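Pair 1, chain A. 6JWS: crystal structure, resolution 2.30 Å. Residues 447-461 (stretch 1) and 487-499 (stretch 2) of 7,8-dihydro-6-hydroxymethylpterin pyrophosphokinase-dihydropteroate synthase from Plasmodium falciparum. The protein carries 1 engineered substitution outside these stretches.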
# COMPACT_ATOMS: atom_id res chain seq x y z
N SER A 447 5.61 11.82 -42.50
CA SER A 447 6.79 11.43 -41.75
C SER A 447 6.59 11.69 -40.25
O SER A 447 5.72 12.47 -39.85
CB SER A 447 8.01 12.14 -42.28
OG SER A 447 7.96 13.51 -41.92
N GLU A 448 7.44 11.04 -39.42
CA GLU A 448 7.49 11.28 -37.98
C GLU A 448 7.72 12.76 -37.71
O GLU A 448 7.02 13.38 -36.91
CB GLU A 448 8.57 10.42 -37.31
CG GLU A 448 8.76 10.70 -35.81
CD GLU A 448 9.82 9.85 -35.11
OE1 GLU A 448 10.51 9.07 -35.79
OE2 GLU A 448 9.99 9.98 -33.89
N ARG A 449 8.70 13.33 -38.39
CA ARG A 449 9.08 14.71 -38.17
C ARG A 449 7.89 15.63 -38.40
O ARG A 449 7.70 16.58 -37.65
CB ARG A 449 10.25 15.08 -39.09
CG ARG A 449 10.69 16.52 -38.97
CD ARG A 449 9.95 17.44 -39.92
NE ARG A 449 10.27 18.83 -39.60
CZ ARG A 449 9.48 19.86 -39.86
NH1 ARG A 449 8.32 19.68 -40.47
NH2 ARG A 449 9.86 21.08 -39.50
N ASP A 450 7.10 15.35 -39.44
CA ASP A 450 5.96 16.20 -39.80
C ASP A 450 4.76 15.96 -38.88
O ASP A 450 3.90 16.83 -38.78
CB ASP A 450 5.54 16.05 -41.27
CG ASP A 450 6.50 16.74 -42.25
OD1 ASP A 450 7.08 17.80 -41.88
OD2 ASP A 450 6.67 16.20 -43.35
N LEU A 451 4.72 14.80 -38.22
CA LEU A 451 3.69 14.55 -37.21
C LEU A 451 3.96 15.39 -35.97
O LEU A 451 3.01 16.01 -35.49
CB LEU A 451 3.59 13.07 -36.87
CG LEU A 451 2.88 12.21 -37.91
CD1 LEU A 451 2.98 10.74 -37.55
CD2 LEU A 451 1.42 12.63 -38.04
N VAL A 452 5.22 15.44 -35.51
CA VAL A 452 5.48 16.01 -34.18
C VAL A 452 5.99 17.44 -34.24
O VAL A 452 5.62 18.24 -33.37
CB VAL A 452 6.40 15.14 -33.28
CG1 VAL A 452 5.79 13.78 -33.00
CG2 VAL A 452 7.79 14.98 -33.85
N VAL A 453 6.90 17.77 -35.16
CA VAL A 453 7.51 19.09 -35.04
C VAL A 453 6.45 20.20 -35.16
O VAL A 453 6.42 21.08 -34.29
CB VAL A 453 8.75 19.30 -35.94
CG1 VAL A 453 9.22 20.75 -35.92
CG2 VAL A 453 9.91 18.39 -35.53
N PRO A 454 5.53 20.21 -36.16
CA PRO A 454 4.53 21.29 -36.25
C PRO A 454 3.74 21.44 -34.95
O PRO A 454 3.52 22.56 -34.46
CB PRO A 454 3.63 20.89 -37.45
CG PRO A 454 4.51 19.97 -38.29
CD PRO A 454 5.41 19.26 -37.28
N VAL A 455 3.32 20.30 -34.37
CA VAL A 455 2.59 20.30 -33.12
C VAL A 455 3.41 21.01 -32.04
O VAL A 455 2.90 21.89 -31.35
CB VAL A 455 2.20 18.89 -32.66
CG1 VAL A 455 1.74 18.89 -31.21
CG2 VAL A 455 1.11 18.31 -33.56
N LEU A 456 4.69 20.63 -31.93
CA LEU A 456 5.52 21.18 -30.86
C LEU A 456 5.75 22.67 -31.08
O LEU A 456 5.86 23.39 -30.08
CB LEU A 456 6.85 20.43 -30.78
CG LEU A 456 6.79 19.07 -30.08
CD1 LEU A 456 8.12 18.33 -30.20
CD2 LEU A 456 6.38 19.22 -28.63
N GLN A 457 5.87 23.07 -32.36
CA GLN A 457 6.04 24.47 -32.75
C GLN A 457 4.81 25.30 -32.36
O GLN A 457 4.95 26.36 -31.78
CB GLN A 457 6.33 24.57 -34.26
CG GLN A 457 7.82 24.51 -34.60
CD GLN A 457 8.11 24.17 -36.04
OE1 GLN A 457 7.25 23.73 -36.80
NE2 GLN A 457 9.37 24.34 -36.41
N LEU A 458 3.61 24.80 -32.68
CA LEU A 458 2.37 25.47 -32.32
C LEU A 458 2.23 25.55 -30.79
O LEU A 458 1.82 26.58 -30.26
CB LEU A 458 1.20 24.73 -32.98
CG LEU A 458 -0.19 25.33 -32.78
CD1 LEU A 458 -0.25 26.78 -33.23
CD2 LEU A 458 -1.26 24.52 -33.52
N PHE A 459 2.61 24.47 -30.08
CA PHE A 459 2.51 24.50 -28.63
C PHE A 459 3.40 25.60 -28.05
O PHE A 459 2.97 26.33 -27.15
CB PHE A 459 2.87 23.15 -27.99
CG PHE A 459 2.85 23.23 -26.49
CD1 PHE A 459 1.65 23.19 -25.79
CD2 PHE A 459 4.03 23.41 -25.78
CE1 PHE A 459 1.63 23.30 -24.41
CE2 PHE A 459 4.01 23.52 -24.39
CZ PHE A 459 2.81 23.47 -23.71
N GLN A 460 4.64 25.69 -28.55
CA GLN A 460 5.60 26.68 -28.09
C GLN A 460 5.01 28.08 -28.29
O GLN A 460 5.05 28.91 -27.39
CB GLN A 460 6.94 26.43 -28.81
CG GLN A 460 8.04 27.46 -28.54
CD GLN A 460 9.25 27.36 -29.46
OE1 GLN A 460 9.14 27.38 -30.69
NE2 GLN A 460 10.44 27.26 -28.88
N LYS A 461 4.40 28.31 -29.46
CA LYS A 461 3.83 29.60 -29.83
C LYS A 461 2.68 29.96 -28.90
O LYS A 461 2.65 31.07 -28.37
CB LYS A 461 3.46 29.61 -31.32
CG LYS A 461 2.80 30.89 -31.83
CD LYS A 461 1.92 30.65 -33.05
CE LYS A 461 0.58 31.37 -32.97
NZ LYS A 461 -0.49 30.65 -33.71
N ASN A 487 17.52 12.69 -36.27
CA ASN A 487 17.16 13.90 -36.99
C ASN A 487 15.98 14.61 -36.33
O ASN A 487 15.99 15.83 -36.20
CB ASN A 487 16.95 13.66 -38.49
CG ASN A 487 18.28 13.58 -39.22
OD1 ASN A 487 19.27 14.14 -38.77
ND2 ASN A 487 18.34 12.86 -40.33
N VAL A 488 14.99 13.83 -35.89
CA VAL A 488 13.83 14.39 -35.22
C VAL A 488 14.28 15.06 -33.93
O VAL A 488 14.01 16.24 -33.70
CB VAL A 488 12.73 13.33 -35.01
CG1 VAL A 488 11.67 13.78 -34.01
CG2 VAL A 488 12.09 12.92 -36.33
N PHE A 489 15.03 14.31 -33.09
CA PHE A 489 15.46 14.87 -31.83
C PHE A 489 16.29 16.14 -32.04
O PHE A 489 16.12 17.09 -31.28
CB PHE A 489 16.20 13.87 -30.93
CG PHE A 489 16.39 14.37 -29.51
CD1 PHE A 489 15.30 14.62 -28.69
CD2 PHE A 489 17.66 14.60 -28.99
CE1 PHE A 489 15.47 15.08 -27.39
CE2 PHE A 489 17.82 15.03 -27.67
CZ PHE A 489 16.73 15.29 -26.88
N LYS A 490 17.19 16.13 -33.03
CA LYS A 490 18.05 17.28 -33.30
C LYS A 490 17.24 18.54 -33.62
O LYS A 490 17.48 19.60 -33.07
CB LYS A 490 19.07 16.96 -34.41
CG LYS A 490 20.03 18.10 -34.72
CD LYS A 490 21.13 17.73 -35.72
CE LYS A 490 21.77 18.94 -36.39
NZ LYS A 490 22.14 19.99 -35.41
N GLU A 491 16.23 18.42 -34.48
CA GLU A 491 15.45 19.59 -34.86
C GLU A 491 14.69 20.10 -33.64
O GLU A 491 14.48 21.30 -33.51
CB GLU A 491 14.50 19.27 -36.02
CG GLU A 491 13.82 20.50 -36.60
CD GLU A 491 12.76 20.26 -37.67
OE1 GLU A 491 12.53 19.10 -38.05
OE2 GLU A 491 12.15 21.25 -38.11
N CYS A 492 14.29 19.20 -32.73
CA CYS A 492 13.55 19.60 -31.55
C CYS A 492 14.44 20.36 -30.58
O CYS A 492 14.03 21.40 -30.09
CB CYS A 492 12.90 18.42 -30.85
SG CYS A 492 11.56 17.69 -31.82
N VAL A 493 15.66 19.86 -30.33
CA VAL A 493 16.50 20.57 -29.37
C VAL A 493 17.02 21.88 -29.96
O VAL A 493 17.12 22.88 -29.25
CB VAL A 493 17.56 19.72 -28.64
CG1 VAL A 493 16.92 18.64 -27.77
CG2 VAL A 493 18.59 19.09 -29.57
N ASP A 494 17.33 21.89 -31.27
CA ASP A 494 17.82 23.10 -31.93
C ASP A 494 16.82 24.24 -31.76
O ASP A 494 17.22 25.38 -31.58
CB ASP A 494 18.14 22.89 -33.42
CG ASP A 494 19.42 22.11 -33.70
OD1 ASP A 494 20.23 21.92 -32.76
OD2 ASP A 494 19.61 21.70 -34.88
N ASN A 495 15.53 23.91 -31.77
CA ASN A 495 14.45 24.89 -31.74
C ASN A 495 13.84 25.01 -30.35
O ASN A 495 12.82 25.67 -30.19
CB ASN A 495 13.43 24.56 -32.83
CG ASN A 495 13.95 24.88 -34.22
OD1 ASN A 495 13.84 26.03 -34.65
ND2 ASN A 495 14.53 23.91 -34.92
N ASP A 496 14.43 24.33 -29.35
CA ASP A 496 13.99 24.36 -27.96
C ASP A 496 12.54 23.91 -27.82
O ASP A 496 11.74 24.53 -27.13
CB ASP A 496 14.27 25.71 -27.28
CG ASP A 496 15.76 25.95 -27.02
OD1 ASP A 496 16.45 26.46 -27.94
OD2 ASP A 496 16.23 25.59 -25.90
N LEU A 497 12.21 22.79 -28.47
CA LEU A 497 10.83 22.32 -28.46
C LEU A 497 10.61 21.28 -27.36
O LEU A 497 9.46 20.98 -27.07
CB LEU A 497 10.47 21.77 -29.85
CG LEU A 497 10.60 22.76 -31.02
CD1 LEU A 497 10.14 22.13 -32.33
CD2 LEU A 497 9.79 24.02 -30.75
N VAL A 498 11.70 20.74 -26.78
CA VAL A 498 11.61 19.59 -25.90
C VAL A 498 12.64 19.69 -24.78
O VAL A 498 13.67 20.35 -24.94
CB VAL A 498 11.74 18.24 -26.65
CG1 VAL A 498 10.65 18.07 -27.70
CG2 VAL A 498 13.12 18.04 -27.27
N ASP A 499 12.36 18.98 -23.67
CA ASP A 499 13.27 18.82 -22.55
C ASP A 499 13.86 17.41 -22.44
O ASP A 499 14.98 17.27 -21.96
CB ASP A 499 12.53 19.14 -21.25
CG ASP A 499 11.91 20.51 -21.35
OD1 ASP A 499 12.71 21.48 -21.51
OD2 ASP A 499 10.64 20.59 -21.33
O HOH W 1 7.32 22.87 -27.46

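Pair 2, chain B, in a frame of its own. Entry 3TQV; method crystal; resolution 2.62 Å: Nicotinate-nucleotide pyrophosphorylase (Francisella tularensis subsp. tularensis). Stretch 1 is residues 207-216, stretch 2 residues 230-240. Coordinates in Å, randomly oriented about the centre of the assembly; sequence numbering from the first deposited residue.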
# COMPACT_ATOMS: atom_id res chain seq x y z
N ASN B 207 30.36 4.06 9.44
CA ASN B 207 31.51 4.82 9.93
C ASN B 207 32.11 5.77 8.92
O ASN B 207 32.04 5.53 7.72
CB ASN B 207 32.64 3.87 10.32
CG ASN B 207 32.38 3.16 11.61
OD1 ASN B 207 32.83 2.03 11.80
ND2 ASN B 207 31.66 3.81 12.51
N LEU B 208 32.75 6.81 9.42
CA LEU B 208 33.62 7.61 8.59
C LEU B 208 34.80 6.77 8.10
O LEU B 208 35.25 6.95 6.96
CB LEU B 208 34.14 8.81 9.37
CG LEU B 208 33.08 9.80 9.83
CD1 LEU B 208 33.70 10.79 10.79
CD2 LEU B 208 32.47 10.48 8.62
N ASP B 209 35.29 5.86 8.93
CA ASP B 209 36.37 4.98 8.50
C ASP B 209 35.95 4.06 7.37
O ASP B 209 36.70 3.87 6.42
CB ASP B 209 36.93 4.13 9.64
CG ASP B 209 38.01 3.17 9.16
OD1 ASP B 209 39.20 3.49 9.33
OD2 ASP B 209 37.67 2.13 8.56
N GLU B 210 34.77 3.46 7.47
CA GLU B 210 34.28 2.66 6.36
C GLU B 210 34.12 3.53 5.11
O GLU B 210 34.32 3.07 3.99
CB GLU B 210 32.96 1.97 6.72
CG GLU B 210 33.12 0.59 7.36
CD GLU B 210 31.83 0.09 7.99
OE1 GLU B 210 30.91 0.92 8.20
OE2 GLU B 210 31.74 -1.12 8.29
N LEU B 211 33.78 4.80 5.31
CA LEU B 211 33.58 5.69 4.17
C LEU B 211 34.88 5.87 3.41
O LEU B 211 34.91 5.83 2.17
CB LEU B 211 33.02 7.05 4.61
CG LEU B 211 33.00 8.07 3.46
CD1 LEU B 211 31.95 7.66 2.44
CD2 LEU B 211 32.74 9.48 3.96
N ASN B 212 35.96 6.08 4.16
CA ASN B 212 37.28 6.22 3.57
C ASN B 212 37.66 4.98 2.77
O ASN B 212 38.16 5.08 1.65
CB ASN B 212 38.31 6.56 4.65
CG ASN B 212 38.12 7.96 5.21
OD1 ASN B 212 37.59 8.83 4.52
ND2 ASN B 212 38.53 8.19 6.45
N GLN B 213 37.37 3.83 3.34
CA GLN B 213 37.58 2.57 2.65
C GLN B 213 36.87 2.55 1.29
O GLN B 213 37.47 2.28 0.26
CB GLN B 213 37.08 1.41 3.51
CG GLN B 213 37.92 1.13 4.75
CD GLN B 213 37.47 -0.12 5.48
OE1 GLN B 213 37.17 -0.08 6.66
NE2 GLN B 213 37.42 -1.23 4.77
N ALA B 214 35.57 2.83 1.31
CA ALA B 214 34.75 2.71 0.12
C ALA B 214 35.21 3.72 -0.91
O ALA B 214 35.19 3.46 -2.11
CB ALA B 214 33.30 2.89 0.46
N ILE B 215 35.65 4.88 -0.42
CA ILE B 215 36.25 5.91 -1.28
C ILE B 215 37.58 5.40 -1.84
O ILE B 215 37.86 5.56 -3.03
CB ILE B 215 36.46 7.22 -0.49
CG1 ILE B 215 35.14 7.98 -0.37
CG2 ILE B 215 37.56 8.09 -1.12
CD1 ILE B 215 35.24 9.24 0.42
N ALA B 216 38.38 4.79 -0.97
CA ALA B 216 39.68 4.25 -1.36
C ALA B 216 39.52 3.11 -2.34
O ALA B 216 40.38 2.88 -3.17
CB ALA B 216 40.45 3.79 -0.12
N GLU B 230 26.80 16.19 12.54
CA GLU B 230 28.23 16.42 12.47
C GLU B 230 28.98 15.43 11.55
O GLU B 230 29.81 15.84 10.74
CB GLU B 230 28.82 16.38 13.88
CG GLU B 230 30.34 16.46 13.89
CD GLU B 230 30.98 15.42 14.79
OE1 GLU B 230 30.47 14.28 14.82
OE2 GLU B 230 31.98 15.74 15.47
N ASP B 231 28.69 14.14 11.67
CA ASP B 231 29.39 13.17 10.84
C ASP B 231 29.01 13.33 9.37
O ASP B 231 29.85 13.15 8.49
CB ASP B 231 29.13 11.75 11.30
CG ASP B 231 29.98 11.37 12.48
OD1 ASP B 231 30.98 12.07 12.72
OD2 ASP B 231 29.65 10.38 13.16
N ILE B 232 27.75 13.66 9.12
CA ILE B 232 27.35 13.95 7.76
C ILE B 232 28.22 15.10 7.26
O ILE B 232 28.72 15.08 6.13
CB ILE B 232 25.85 14.30 7.64
CG1 ILE B 232 24.99 13.13 8.11
CG2 ILE B 232 25.51 14.63 6.21
CD1 ILE B 232 23.52 13.45 8.23
N ASP B 233 28.41 16.11 8.10
CA ASP B 233 29.25 17.24 7.72
C ASP B 233 30.64 16.78 7.35
O ASP B 233 31.13 17.09 6.27
CB ASP B 233 29.30 18.29 8.82
CG ASP B 233 28.00 19.06 8.94
OD1 ASP B 233 27.40 19.35 7.87
OD2 ASP B 233 27.60 19.36 10.09
N ILE B 234 31.27 16.02 8.24
CA ILE B 234 32.59 15.45 7.95
C ILE B 234 32.60 14.75 6.60
O ILE B 234 33.51 14.97 5.79
CB ILE B 234 32.96 14.36 8.96
CG1 ILE B 234 32.77 14.85 10.40
CG2 ILE B 234 34.37 13.86 8.67
CD1 ILE B 234 33.77 15.90 10.85
N ALA B 235 31.60 13.89 6.38
CA ALA B 235 31.51 13.04 5.20
C ALA B 235 31.51 13.86 3.93
O ALA B 235 32.30 13.61 3.01
CB ALA B 235 30.24 12.16 5.26
N VAL B 236 30.62 14.85 3.89
CA VAL B 236 30.55 15.76 2.76
C VAL B 236 31.91 16.35 2.40
O VAL B 236 32.28 16.35 1.23
CB VAL B 236 29.56 16.91 3.03
CG1 VAL B 236 29.68 17.98 1.93
CG2 VAL B 236 28.12 16.37 3.16
N SER B 237 32.65 16.85 3.39
CA SER B 237 34.01 17.35 3.14
C SER B 237 34.90 16.27 2.52
O SER B 237 35.57 16.50 1.52
CB SER B 237 34.69 17.85 4.42
OG SER B 237 34.20 19.12 4.80
N ILE B 238 34.89 15.10 3.14
CA ILE B 238 35.69 13.98 2.66
C ILE B 238 35.32 13.58 1.24
O ILE B 238 36.19 13.20 0.45
CB ILE B 238 35.55 12.76 3.62
CG1 ILE B 238 36.14 13.10 4.99
CG2 ILE B 238 36.22 11.52 3.03
CD1 ILE B 238 35.99 12.01 6.01
N ALA B 239 34.04 13.68 0.90
CA ALA B 239 33.56 13.04 -0.32
C ALA B 239 33.50 13.99 -1.50
O ALA B 239 33.44 13.56 -2.65
CB ALA B 239 32.19 12.36 -0.10
N ARG B 240 33.52 15.29 -1.20
CA ARG B 240 33.42 16.31 -2.22
C ARG B 240 34.41 16.04 -3.34
O ARG B 240 35.63 15.99 -3.13
CB ARG B 240 33.66 17.69 -1.61
CG ARG B 240 33.37 18.84 -2.55
CD ARG B 240 33.92 20.17 -2.04
NE ARG B 240 33.67 20.42 -0.62
CZ ARG B 240 32.47 20.61 -0.08
NH1 ARG B 240 31.37 20.55 -0.84
NH2 ARG B 240 32.36 20.83 1.22

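Pair 1 is tied together by a salt bridge; pair 2 has no hydrogen bond between its stretches and packs mainly through apolar side chains. In pair 1, Arg449(A) NE donates to Glu491(A) OE1 at 2.8 Å and Arg449(A) NH2 donates to Glu491(A) OE2 at 2.7 Å. The angles at the hydrogens are 166° and 172°, so the carboxylate meets the guanidinium edge-on with two nearly straight bonds. The position of Glu491(A) is held in pair 2 by Ile234(B). Its CG2 lies 3.8 Å from Leu208(B) CD1. Arg449(A) has no matched position in pair 2.

The backbones are nearly the same. Fourteen central residues superpose with an RMSD of 0.4 Å. Each pair sets two helices side by side, running in nearly the same direction. The crossing angle is -16° in pair 1 and -20° in pair 2, with axes 10.1 and 10.8 Å apart at closest approach.

Val453(A) matches Leu208(B), and Cys492(A) matches Ala235(B). Both pairs put an aliphatic side chain against a small one here. Val453(A) CG2 is 4.1 Å from Cys492(A) SG; Leu208(B) CD2 is 4.4 Å from Ala235(B) CB. One turn on, Leu456(A) matches Leu211(B), but the rotamers differ: m,t in pair 1 and t,p in pair 2. Each still reaches the small residue, with Leu456(A) CD1 3.9 Å from Cys492(A) SG and Leu211(B) CD2 3.9 Å from Ala235(B) CB.

Four residues on, the match of Gln460(A) with Ile215(B) separates polar from apolar packing. Gln460(A) NE2 donates to Asn495(A) O at 3.1 Å, using a backbone carbonyl where the chain leaves the helix. Its counterpart Ile215(B) places CD1 3.6 Å from Ile238(B) CG2. Ile238(B) matches Asn495(A) and points toward the first stretch. Asn495(A) also points that way, but its ND2 bonds back to Glu491(A) O at 3.0 Å.

The second stretches also end differently. In pair 1 the helix stops at Asp494(A), and the following turn brings in Leu497(A), which has no counterpart in pair 2. Leu497(A) CD1 lies 4.0 Å from Val453(A) CG1, and its CB lies 4.0 Å from Leu456(A) CB. A water donates to Leu456(A) O at 3.0 Å and to Leu497(A) O at 2.9 Å, joining the two backbones. In pair 2 the helix runs on to Ala239(B). The buried surface is 607 Å² in pair 1 and 342 Å² in pair 2.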